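Local structure of ALDH21) (5MZ5) at the interface of chains A and B. The protein catalyses the NADP(+)-dependent oxidation of succinic semialdehyde to succinate, as a member of the aldehyde dehydrogenase family. Coordinates in Å, arbitrary orientation; residue numbers count along the deposited sequence, not the author numbering. Chains: chain A/B, ALDH21).

The interface of chains A and B. Residues chain A 428-429, 452-453, 456; chain B 513-515.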
loop_
_atom_site.group_PDB
_atom_site.type_symbol
_atom_site.label_atom_id
_atom_site.label_comp_id
_atom_site.label_asym_id
_atom_site.label_seq_id
_atom_site.Cartn_x
_atom_site.Cartn_y
_atom_site.Cartn_z
ATOM N N PHE A 428 -29.460 -18.062 14.201
ATOM C CA PHE A 428 -28.648 -17.053 13.525
ATOM C C PHE A 428 -27.935 -17.600 12.272
ATOM O O PHE A 428 -27.977 -16.946 11.231
ATOM C CB PHE A 428 -27.650 -16.374 14.503
ATOM C CG PHE A 428 -26.766 -15.354 13.827
ATOM C CD1 PHE A 428 -27.252 -14.092 13.507
ATOM C CD2 PHE A 428 -25.455 -15.668 13.475
ATOM C CE1 PHE A 428 -26.439 -13.159 12.850
ATOM C CE2 PHE A 428 -24.642 -14.730 12.829
ATOM C CZ PHE A 428 -25.141 -13.487 12.513
ATOM N N LYS A 429 -27.274 -18.777 12.383
ATOM C CA LYS A 429 -26.559 -19.421 11.279
ATOM C C LYS A 429 -27.524 -19.659 10.102
ATOM O O LYS A 429 -27.151 -19.444 8.942
ATOM C CB LYS A 429 -25.969 -20.764 11.729
ATOM C CG LYS A 429 -24.568 -20.670 12.296
ATOM C CD LYS A 429 -24.141 -22.005 12.932
ATOM C CE LYS A 429 -22.670 -22.379 12.835
ATOM N NZ LYS A 429 -21.825 -21.757 13.894
ATOM N N ASN A 452 -18.951 -11.746 17.686
ATOM C CA ASN A 452 -18.796 -12.946 16.856
ATOM C C ASN A 452 -19.837 -13.060 15.749
ATOM O O ASN A 452 -19.484 -13.442 14.639
ATOM C CB ASN A 452 -18.743 -14.187 17.723
ATOM C CG ASN A 452 -17.437 -14.282 18.462
ATOM O OD1 ASN A 452 -16.371 -13.996 17.907
ATOM N ND2 ASN A 452 -17.484 -14.673 19.730
ATOM N N LYS A 453 -21.087 -12.668 16.015
ATOM C CA LYS A 453 -22.161 -12.678 15.000
ATOM C C LYS A 453 -21.857 -11.674 13.890
ATOM O O LYS A 453 -22.072 -11.978 12.721
ATOM C CB LYS A 453 -23.522 -12.385 15.644
ATOM C CG LYS A 453 -24.028 -13.539 16.485
ATOM C CD LYS A 453 -25.409 -13.289 17.031
ATOM C CE LYS A 453 -25.897 -14.502 17.776
ATOM N NZ LYS A 453 -27.085 -14.194 18.613
ATOM N N TYR A 456 -18.963 -13.184 11.903
ATOM C CA TYR A 456 -19.429 -14.419 11.253
ATOM C C TYR A 456 -20.184 -13.985 9.988
ATOM O O TYR A 456 -19.963 -14.553 8.916
ATOM C CB TYR A 456 -20.337 -15.262 12.193
ATOM C CG TYR A 456 -20.908 -16.504 11.537
ATOM C CD1 TYR A 456 -22.052 -16.436 10.742
ATOM C CD2 TYR A 456 -20.274 -17.735 11.661
ATOM C CE1 TYR A 456 -22.555 -17.567 10.094
ATOM C CE2 TYR A 456 -20.787 -18.880 11.044
ATOM C CZ TYR A 456 -21.920 -18.786 10.251
ATOM O OH TYR A 456 -22.419 -19.901 9.620
ATOM N N GLY B 513 -15.485 -14.217 15.210
ATOM C CA GLY B 513 -16.347 -14.707 14.148
ATOM C C GLY B 513 -16.690 -16.165 14.350
ATOM O O GLY B 513 -17.347 -16.757 13.501
ATOM N N THR B 514 -16.246 -16.758 15.478
ATOM C CA THR B 514 -16.572 -18.138 15.863
ATOM C C THR B 514 -17.783 -18.036 16.781
ATOM O O THR B 514 -17.725 -17.393 17.829
ATOM C CB THR B 514 -15.382 -18.841 16.555
ATOM O OG1 THR B 514 -14.285 -18.931 15.641
ATOM C CG2 THR B 514 -15.744 -20.235 17.088
ATOM N N LEU B 515 -18.885 -18.632 16.366
ATOM C CA LEU B 515 -20.120 -18.592 17.141
ATOM C C LEU B 515 -20.108 -19.590 18.319
ATOM O O LEU B 515 -19.431 -20.644 18.214
ATOM C CB LEU B 515 -21.332 -18.823 16.222
ATOM C CG LEU B 515 -21.592 -17.751 15.169
ATOM C CD1 LEU B 515 -22.761 -18.128 14.310
ATOM C CD2 LEU B 515 -21.827 -16.398 15.805
ATOM O OXT LEU B 515 -20.760 -19.301 19.352
#
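The ring of A:Tyr456 takes B:Leu515 on one face: methyl CD1 sits 3.7 Å from the ring centroid, displaced toward the rim, in a CH-pi contact. At the edge of the same ring, in its plane, lies the carbonyl oxygen of B:Gly513, 3.6 Å from A:Tyr456 CD2. A:Tyr456 holds CG anti to its backbone N (chi1 177°), which turns one face of the ring toward the leucine methyl, the two side chains crossing at about a right angle. A:Phe428 has A:Lys453 CG of its own chain over the centre of one face, and its ring carbon CD2 meets B:Leu515 CD1 at 3.7 Å. The other leucine methyl, CD2, packs against A:Lys453 CG at 3.7 Å; beyond that carbon the lysine runs on extended. A:Lys429 adds alkyl packing, its CG 3.7 Å from B:Leu515 CD1, but this side chain is poorly ordered and the place of its amine is doubtful.

Polar fixing comes from A:Asn452, near the start of helix 451-460. Its amide oxygen OD1 accepts a hydrogen bond from the backbone N of B:Gly513 at 2.8 Å, nearly straight at the hydrogen (169°), with the donor tilted 23° from the carbonyl plane. The B:Thr514 carbonyl oxygen lies against the same amide group. An alanine in place of A:Asn452 would probably leave the B:Gly513 N-H without this acceptor and free the tail to shift beside the helix.

The patch is therefore a docking site for the C-terminal tail of one subunit, which ends at B:Leu515, on its neighbour; the centre of the patch lies about 27 Å from A:Glu285, the active-site glutamate of the same chain. Repeated by the two-fold with the chains exchanged, this reciprocal tail exchange probably helps hold the two subunits of this pair together within the four-chain assembly.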